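Local coordinates for protein endo-1,3-beta-glucanase, family GH16 (Zobellia galactanivorans, PDB 4CRQ) that probably hydrolyses internal beta-1,3-glucosidic bonds of laminarin, the chain here being the family 16 catalytic module of a longer modular, calcium-binding laminarinase, at residues L200-G205 against L218-L223; G114-M119 against G130-S135; G31-Q36 against G205-G210. The protein carries 1 engineered substitution. All coordinates share one frame; numbering follows the deposited sequence.

How the interactions relate
The three contacts illustrate how a family 16 beta-sandwich is held together at several levels: interaction 1 packs two strands face to face, interaction 2 pairs neighbouring strands, and interaction 3 joins two loops. Along the chain, interaction 2 is nested within the span closed by interaction 3 and is complete before interaction 1 begins. Interactions 1 and 3 alternate and share Gly205, where strand 196-204 gives way to a loop; their centres lie about 13 Å apart. Interaction 2 is centred about 20 Å from interaction 1 and about 17 Å from interaction 3, yet strand 94-102 pairs with both 115-117 and 196-204, joining the strand that bears the catalytic signature to the other two contacts.

Interaction 1 (L200-G205 against L218-L223); sequences LNMAVG and LPAQML
The backbone oxygen of Asn201 is approached by the end of Met222 from across the sandwich: SD of Met222 stands 3.4 Å from Asn201 O, and the methyl CE follows at 3.8 Å from the same oxygen. These are van der Waals contacts, and they show how a thioether can lie against a strand backbone without bonding to it. The two strands, 200-204 and 220-223, run nearly antiparallel at 157°, but their axes approach no closer than 8.6 Å, a spacing filled by side chains.

Two methionines do most of the filling, running antiparallel to one another, side by side. Met222 is extended throughout, with CG anti to the backbone N (chi1 169°), an extension that carries SD to the opposing strand; its CE ends beside Leu200 CD2, 4.1 Å away. Met202 also starts with CG anti to its own N but bends at its last torsion (chi3 52°). The bend lays its CE against the opposite backbone, 3.4 Å from Ala220 O and 3.9 Å from Met222 CB. Where the two side chains overlap, SD of Met202 passes 4.1 Å from Met222 CB. Ala220 adds its small methyl beside the same CE.

The contact is buried between strand 196-204, which is flanked by 62-70 and 94-102, and strand 220-231, which pairs with 4-9, 49-59 and 80-87. Around it, Leu200 leans on Phe98 and Leu50, Met202 on Pro89, and Ala220 on Leu94, while Asn201 OD1 accepts a hydrogen bond from Trp99 NE1 of strand 94-102.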
loop_
_atom_site.group_PDB
_atom_site.type_symbol
_atom_site.label_atom_id
_atom_site.label_comp_id
_atom_site.label_asym_id
_atom_site.label_seq_id
_atom_site.Cartn_x
_atom_site.Cartn_y
_atom_site.Cartn_z
ATOM N N LEU A 200 -1.050 0.491 -4.764
ATOM C CA LEU A 200 -1.662 1.664 -4.132
ATOM C C LEU A 200 -3.153 1.445 -4.122
ATOM O O LEU A 200 -3.733 1.004 -5.133
ATOM C CB LEU A 200 -1.352 2.937 -4.945
ATOM C CG LEU A 200 0.065 3.488 -4.825
ATOM C CD1 LEU A 200 0.264 4.496 -5.941
ATOM C CD2 LEU A 200 0.341 4.117 -3.454
ATOM N N ASN A 201 -3.800 1.779 -3.007
ATOM C CA ASN A 201 -5.275 1.678 -2.954
ATOM C C ASN A 201 -5.847 2.504 -1.847
ATOM O O ASN A 201 -5.109 2.964 -0.940
ATOM C CB ASN A 201 -5.733 0.205 -2.727
ATOM C CG ASN A 201 -5.414 -0.294 -1.301
ATOM O OD1 ASN A 201 -4.257 -0.586 -1.006
ATOM N ND2 ASN A 201 -6.421 -0.367 -0.417
ATOM N N MET A 202 -7.170 2.690 -1.892
ATOM C CA MET A 202 -7.845 3.191 -0.698
ATOM C C MET A 202 -9.109 2.354 -0.485
ATOM O O MET A 202 -10.046 2.433 -1.300
ATOM C CB MET A 202 -8.168 4.688 -0.748
ATOM C CG MET A 202 -8.745 5.182 0.604
ATOM S SD MET A 202 -8.585 6.982 0.809
ATOM C CE MET A 202 -9.317 7.640 -0.703
ATOM N N ALA A 203 -9.132 1.542 0.578
ATOM C CA ALA A 203 -10.301 0.738 0.910
ATOM C C ALA A 203 -11.281 1.586 1.737
ATOM O O ALA A 203 -10.895 2.640 2.292
ATOM C CB ALA A 203 -9.900 -0.533 1.655
ATOM N N VAL A 204 -12.543 1.140 1.789
ATOM C CA VAL A 204 -13.551 1.727 2.666
ATOM C C VAL A 204 -14.118 0.581 3.517
ATOM O O VAL A 204 -14.733 -0.379 2.977
ATOM C CB VAL A 204 -14.691 2.435 1.905
ATOM C CG1 VAL A 204 -15.680 3.073 2.878
ATOM C CG2 VAL A 204 -14.123 3.462 0.913
ATOM N N GLY A 205 -13.922 0.683 4.843
ATOM C CA GLY A 205 -14.345 -0.356 5.807
ATOM C C GLY A 205 -13.497 -1.616 5.727
ATOM O O GLY A 205 -12.642 -1.780 4.843
ATOM N N LEU A 218 -17.000 11.696 2.175
ATOM C CA LEU A 218 -16.909 11.179 0.796
ATOM C C LEU A 218 -17.510 12.242 -0.159
ATOM O O LEU A 218 -18.521 12.852 0.217
ATOM C CB LEU A 218 -17.613 9.816 0.674
ATOM C CG LEU A 218 -17.109 8.740 1.639
ATOM C CD1 LEU A 218 -17.980 7.489 1.541
ATOM C CD2 LEU A 218 -15.642 8.378 1.395
ATOM N N PRO A 219 -16.928 12.476 -1.361
ATOM C CA PRO A 219 -15.789 11.774 -1.929
ATOM C C PRO A 219 -14.488 12.183 -1.215
ATOM O O PRO A 219 -14.306 13.364 -0.876
ATOM C CB PRO A 219 -15.815 12.205 -3.395
ATOM C CG PRO A 219 -16.494 13.551 -3.385
ATOM C CD PRO A 219 -17.489 13.491 -2.281
ATOM N N ALA A 220 -13.603 11.201 -0.994
ATOM C CA ALA A 220 -12.326 11.388 -0.287
ATOM C C ALA A 220 -11.198 11.142 -1.281
ATOM O O ALA A 220 -11.238 10.138 -1.979
ATOM C CB ALA A 220 -12.243 10.431 0.868
ATOM N N GLN A 221 -10.194 12.020 -1.309
ATOM C CA GLN A 221 -9.086 11.937 -2.272
ATOM C C GLN A 221 -7.770 11.579 -1.603
ATOM O O GLN A 221 -7.325 12.287 -0.693
ATOM C CB GLN A 221 -8.887 13.265 -3.031
ATOM C CG GLN A 221 -10.046 13.701 -3.923
ATOM C CD GLN A 221 -9.775 15.012 -4.652
ATOM O OE1 GLN A 221 -9.077 15.884 -4.142
ATOM N NE2 GLN A 221 -10.315 15.153 -5.839
ATOM N N MET A 222 -7.162 10.490 -2.061
ATOM C CA MET A 222 -5.777 10.125 -1.701
ATOM C C MET A 222 -4.916 10.688 -2.849
ATOM O O MET A 222 -5.142 10.333 -4.016
ATOM C CB MET A 222 -5.649 8.601 -1.548
ATOM C CG MET A 222 -4.224 8.095 -1.448
ATOM S SD MET A 222 -4.346 6.293 -1.373
ATOM C CE MET A 222 -2.625 5.860 -1.140
ATOM N N LEU A 223 -3.948 11.548 -2.517
ATOM C CA LEU A 223 -3.081 12.220 -3.491
ATOM C C LEU A 223 -1.712 11.624 -3.439
ATOM O O LEU A 223 -1.079 11.615 -2.381
ATOM C CB LEU A 223 -3.004 13.729 -3.197
ATOM C CG LEU A 223 -4.361 14.460 -3.107
ATOM C CD1 LEU A 223 -4.105 15.945 -2.857
ATOM C CD2 LEU A 223 -5.240 14.292 -4.339
#

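Interaction 2 (G114-M119 against G130-S135); sequences GEIDIM and GTIHWS
His133 and Glu115 form a hydrogen-bonded pair of an antiparallel sheet in the family 16 jelly roll, side chains side by side. The segment 114-119 carries the start of the Glu-x-Asp-x-x-Glu signature that holds the catalytic acids of this family; the final glutamate is an engineered serine in this construct.

His133 CB rests against Glu115 CB, 4.1 Å away. CG stands anti to the carbonyl carbon (chi1 -65°), which brings the ring alongside the two acids. ND1 and CE1 of His133 both lie 3.3 Å from Asp117 OD2, an oxygen at the ring edge and near its plane. ND1 is 3.9 Å from Glu115 CD, the carboxylate and ring planes 37° apart. The imidazole thus stands beside a pair of acids that meet each other, Glu115 OE2 lying 2.4 Å from Asp117 OD1, while Glu115, extended beyond CG, has its OE1 held by Trp110 NE1.

The backbone fixes this register: Asp117 N donates to Thr131 O at 2.7 Å, and Glu115 N to His133 O at 2.9 Å, each answered by a longer return bond. Ile118 and Met119 both face Phe98 of strand 94-102, a classic beta bulge. The other face is apolar, backed by Phe192. There Ile132 keeps CG1 in the crowded position between N and the carbonyl carbon (chi1 52°), which leaves CG2 anti to the carbonyl carbon, where it meets Ile116 CG1 at 4.2 Å.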
loop_
_atom_site.group_PDB
_atom_site.type_symbol
_atom_site.label_atom_id
_atom_site.label_comp_id
_atom_site.label_asym_id
_atom_site.label_seq_id
_atom_site.Cartn_x
_atom_site.Cartn_y
_atom_site.Cartn_z
ATOM N N GLY A 114 4.826 -13.109 0.786
ATOM C CA GLY A 114 5.365 -11.978 1.547
ATOM C C GLY A 114 4.647 -10.696 1.154
ATOM O O GLY A 114 4.192 -10.520 0.010
ATOM N N GLU A 115 4.543 -9.794 2.118
ATOM C CA GLU A 115 3.921 -8.505 1.926
ATOM C C GLU A 115 4.678 -7.465 2.724
ATOM O O GLU A 115 4.973 -7.677 3.898
ATOM C CB GLU A 115 2.468 -8.558 2.397
ATOM C CG GLU A 115 1.687 -7.233 2.285
ATOM C CD GLU A 115 0.263 -7.302 2.842
ATOM O OE1 GLU A 115 -0.326 -8.400 2.948
ATOM O OE2 GLU A 115 -0.316 -6.251 3.189
ATOM N N ILE A 116 4.964 -6.330 2.096
ATOM C CA ILE A 116 5.603 -5.196 2.773
ATOM C C ILE A 116 4.611 -4.044 2.702
ATOM O O ILE A 116 4.356 -3.519 1.616
ATOM C CB ILE A 116 6.958 -4.761 2.144
ATOM C CG1 ILE A 116 7.934 -5.957 2.009
ATOM C CG2 ILE A 116 7.586 -3.593 2.963
ATOM C CD1 ILE A 116 9.210 -5.632 1.234
ATOM N N ASP A 117 4.042 -3.673 3.850
ATOM C CA ASP A 117 3.164 -2.506 3.935
ATOM C C ASP A 117 4.041 -1.305 4.286
ATOM O O ASP A 117 4.512 -1.192 5.418
ATOM C CB ASP A 117 2.050 -2.719 4.975
ATOM C CG ASP A 117 1.200 -3.942 4.671
ATOM O OD1 ASP A 117 0.882 -4.173 3.489
ATOM O OD2 ASP A 117 0.830 -4.685 5.601
ATOM N N ILE A 118 4.261 -0.422 3.300
ATOM C CA ILE A 118 5.139 0.746 3.482
ATOM C C ILE A 118 4.406 1.801 4.315
ATOM O O ILE A 118 4.964 2.371 5.265
ATOM C CB ILE A 118 5.623 1.293 2.119
ATOM C CG1 ILE A 118 6.342 0.160 1.375
ATOM C CG2 ILE A 118 6.499 2.534 2.332
ATOM C CD1 ILE A 118 6.715 0.535 -0.036
ATOM N N MET A 119 3.149 2.056 3.948
ATOM C CA MET A 119 2.302 2.958 4.703
ATOM C C MET A 119 0.888 2.390 4.699
ATOM O O MET A 119 0.398 1.997 3.636
ATOM C CB MET A 119 2.308 4.369 4.068
ATOM C CG MET A 119 1.403 5.413 4.768
ATOM S SD MET A 119 -0.387 5.246 4.502
ATOM C CE MET A 119 -0.538 5.512 2.726
ATOM N N GLY A 130 3.633 0.584 9.410
ATOM C CA GLY A 130 4.587 -0.119 8.557
ATOM C C GLY A 130 4.628 -1.535 9.073
ATOM O O GLY A 130 4.899 -1.748 10.260
ATOM N N THR A 131 4.372 -2.506 8.192
ATOM C CA THR A 131 4.198 -3.895 8.607
ATOM C C THR A 131 4.705 -4.868 7.544
ATOM O O THR A 131 4.745 -4.521 6.350
ATOM C CB THR A 131 2.661 -4.165 8.847
ATOM O OG1 THR A 131 2.025 -3.007 9.434
ATOM C CG2 THR A 131 2.360 -5.415 9.733
ATOM N N ILE A 132 5.120 -6.065 7.969
ATOM C CA ILE A 132 5.326 -7.189 7.039
ATOM C C ILE A 132 4.358 -8.321 7.427
ATOM O O ILE A 132 4.018 -8.479 8.617
ATOM C CB ILE A 132 6.783 -7.741 6.933
ATOM C CG1 ILE A 132 7.389 -8.075 8.318
ATOM C CG2 ILE A 132 7.635 -6.767 6.114
ATOM C CD1 ILE A 132 8.576 -9.008 8.240
ATOM N N HIS A 133 3.930 -9.083 6.423
ATOM C CA HIS A 133 3.133 -10.300 6.600
ATOM C C HIS A 133 3.809 -11.397 5.829
ATOM O O HIS A 133 4.276 -11.165 4.696
ATOM C CB HIS A 133 1.687 -10.120 6.141
ATOM C CG HIS A 133 0.892 -9.120 6.959
ATOM N ND1 HIS A 133 0.821 -7.808 6.641
ATOM C CD2 HIS A 133 0.112 -9.290 8.100
ATOM C CE1 HIS A 133 0.042 -7.171 7.542
ATOM N NE2 HIS A 133 -0.388 -8.078 8.435
ATOM N N TRP A 134 3.889 -12.597 6.409
ATOM C CA TRP A 134 4.538 -13.726 5.734
ATOM C C TRP A 134 4.071 -15.039 6.325
ATOM O O TRP A 134 3.300 -15.025 7.304
ATOM C CB TRP A 134 6.074 -13.561 5.763
ATOM C CG TRP A 134 6.771 -13.830 7.085
ATOM C CD1 TRP A 134 7.562 -14.938 7.405
ATOM C CD2 TRP A 134 6.774 -12.998 8.304
ATOM N NE1 TRP A 134 8.040 -14.857 8.690
ATOM C CE2 TRP A 134 7.610 -13.718 9.291
ATOM C CE3 TRP A 134 6.190 -11.771 8.672
ATOM C CZ2 TRP A 134 7.833 -13.214 10.589
ATOM C CZ3 TRP A 134 6.426 -11.271 9.980
ATOM C CH2 TRP A 134 7.227 -11.977 10.911
ATOM N N SER A 135 4.514 -16.171 5.747
ATOM C CA SER A 135 4.274 -17.478 6.282
ATOM C C SER A 135 5.585 -17.888 6.982
ATOM O O SER A 135 6.626 -18.014 6.315
ATOM C CB SER A 135 3.864 -18.496 5.189
ATOM O OG SER A 135 3.533 -19.775 5.732
#

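Interaction 3 (G31-Q36 against G205-G210); sequences GNNELQ and GGDWPG
Asn33 and Asp207 clasp two loops of the beta-sandwich fold, one at the end of the short helix 29-33, the other following strand 196-204. Asn33 ND2 donates to Asp207 OD1 at 2.9 Å in an almost straight bond, using the oxygen's syn lone pair. Both side chains place CG anti to the carbonyl carbon (chi1 -62° and -61°), which brings amide and carboxylate together with their planes 72° apart. Beside this bond, Asp207 N donates to Asn32 O at 2.9 Å.

The glycines make the close approach possible. Gly206 CA passes 4.0 Å from Glu34 CA, and a side chain on Gly205 would run into Leu35 CD1, which lies 4.0 Å from its CA. Gly205 O, buried and without a hydrogen-bond partner, is covered by Glu34, whose CG lies 3.5 Å from it. Glu34 runs extended beyond CG, and its OE1 accepts Gln36 NE2 at 2.9 Å on the anti lone pair. An alanine in place of Glu34 would remove CG from beside Gly205 O, probably thinning its cover, and would probably leave Gln36 NE2 without its carboxylate partner, though Gln36 OE1 would still accept from Val204 N. The backbone adds a CA-H...O contact, Glu34 CA standing 3.5 Å from Gly205 O.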
loop_
_atom_site.group_PDB
_atom_site.type_symbol
_atom_site.label_atom_id
_atom_site.label_comp_id
_atom_site.label_asym_id
_atom_site.label_seq_id
_atom_site.Cartn_x
_atom_site.Cartn_y
_atom_site.Cartn_z
ATOM N N GLY A 31 -10.179 -10.055 1.050
ATOM C CA GLY A 31 -9.748 -10.845 2.215
ATOM C C GLY A 31 -9.866 -10.168 3.572
ATOM O O GLY A 31 -9.393 -10.725 4.568
ATOM N N ASN A 32 -10.499 -8.987 3.620
ATOM C CA ASN A 32 -10.636 -8.221 4.865
ATOM C C ASN A 32 -12.037 -7.697 5.120
ATOM O O ASN A 32 -12.221 -6.799 5.972
ATOM C CB ASN A 32 -9.658 -7.034 4.800
ATOM C CG ASN A 32 -8.209 -7.466 4.862
ATOM O OD1 ASN A 32 -7.500 -7.458 3.856
ATOM N ND2 ASN A 32 -7.765 -7.852 6.051
ATOM N N ASN A 33 -13.027 -8.246 4.397
ATOM C CA ASN A 33 -14.440 -7.810 4.513
ATOM C C ASN A 33 -14.624 -6.318 4.204
ATOM O O ASN A 33 -15.484 -5.647 4.797
ATOM C CB ASN A 33 -15.023 -8.158 5.896
ATOM C CG ASN A 33 -15.040 -9.648 6.164
ATOM O OD1 ASN A 33 -15.535 -10.433 5.354
ATOM N ND2 ASN A 33 -14.502 -10.050 7.309
ATOM N N GLU A 34 -13.797 -5.812 3.285
ATOM C CA GLU A 34 -13.854 -4.397 2.841
ATOM C C GLU A 34 -15.186 -4.123 2.128
ATOM O O GLU A 34 -15.787 -5.043 1.542
ATOM C CB GLU A 34 -12.684 -4.070 1.921
ATOM C CG GLU A 34 -11.360 -4.156 2.689
ATOM C CD GLU A 34 -10.122 -4.262 1.801
ATOM O OE1 GLU A 34 -10.175 -3.884 0.593
ATOM O OE2 GLU A 34 -9.071 -4.721 2.298
ATOM N N LEU A 35 -15.635 -2.870 2.177
ATOM C CA LEU A 35 -16.980 -2.501 1.658
ATOM C C LEU A 35 -16.995 -1.884 0.258
ATOM O O LEU A 35 -18.070 -1.729 -0.322
ATOM C CB LEU A 35 -17.721 -1.588 2.685
ATOM C CG LEU A 35 -17.724 -2.077 4.151
ATOM C CD1 LEU A 35 -18.266 -1.004 5.075
ATOM C CD2 LEU A 35 -18.500 -3.390 4.309
ATOM N N GLN A 36 -15.816 -1.549 -0.280
ATOM C CA GLN A 36 -15.765 -0.884 -1.611
ATOM C C GLN A 36 -15.687 -1.850 -2.801
ATOM O O GLN A 36 -15.149 -2.974 -2.703
ATOM C CB GLN A 36 -14.573 0.104 -1.754
ATOM C CG GLN A 36 -13.215 -0.559 -2.015
ATOM C CD GLN A 36 -12.730 -1.479 -0.906
ATOM O OE1 GLN A 36 -12.995 -1.233 0.276
ATOM N NE2 GLN A 36 -12.015 -2.551 -1.281
ATOM N N GLY A 205 -13.922 0.683 4.843
ATOM C CA GLY A 205 -14.345 -0.356 5.807
ATOM C C GLY A 205 -13.497 -1.616 5.727
ATOM O O GLY A 205 -12.642 -1.780 4.843
ATOM N N GLY A 206 -13.726 -2.519 6.673
ATOM C CA GLY A 206 -12.967 -3.765 6.720
ATOM C C GLY A 206 -12.670 -4.090 8.150
ATOM O O GLY A 206 -12.986 -3.282 9.050
ATOM N N ASP A 207 -12.056 -5.256 8.363
ATOM C CA ASP A 207 -11.808 -5.753 9.733
ATOM C C ASP A 207 -11.057 -4.753 10.606
ATOM O O ASP A 207 -11.449 -4.505 11.749
ATOM C CB ASP A 207 -11.096 -7.113 9.690
ATOM C CG ASP A 207 -11.925 -8.182 8.994
ATOM O OD1 ASP A 207 -13.180 -8.132 9.050
ATOM O OD2 ASP A 207 -11.316 -9.087 8.387
ATOM N N TRP A 208 -9.997 -4.183 10.039
ATOM C CA TRP A 208 -9.149 -3.229 10.737
ATOM C C TRP A 208 -9.822 -1.882 11.009
ATOM O O TRP A 208 -9.978 -1.554 12.190
ATOM C CB TRP A 208 -7.791 -3.113 10.028
ATOM C CG TRP A 208 -6.760 -2.280 10.755
ATOM C CD1 TRP A 208 -6.717 -1.939 12.118
ATOM C CD2 TRP A 208 -5.559 -1.677 10.181
ATOM N NE1 TRP A 208 -5.610 -1.177 12.405
ATOM C CE2 TRP A 208 -4.868 -0.981 11.294
ATOM C CE3 TRP A 208 -4.996 -1.637 8.908
ATOM C CZ2 TRP A 208 -3.674 -0.281 11.100
ATOM C CZ3 TRP A 208 -3.796 -0.931 8.722
ATOM C CH2 TRP A 208 -3.149 -0.270 9.795
ATOM N N PRO A 209 -10.235 -1.098 9.959
ATOM C CA PRO A 209 -10.837 0.212 10.266
ATOM C C PRO A 209 -12.236 0.087 10.913
ATOM O O PRO A 209 -12.670 1.018 11.590
ATOM C CB PRO A 209 -10.940 0.895 8.903
ATOM C CG PRO A 209 -11.079 -0.253 7.927
ATOM C CD PRO A 209 -10.199 -1.343 8.502
ATOM N N GLY A 210 -12.911 -1.047 10.718
ATOM C CA GLY A 210 -14.263 -1.236 11.244
ATOM C C GLY A 210 -15.262 -0.986 10.133
ATOM O O GLY A 210 -14.871 -0.611 9.018
#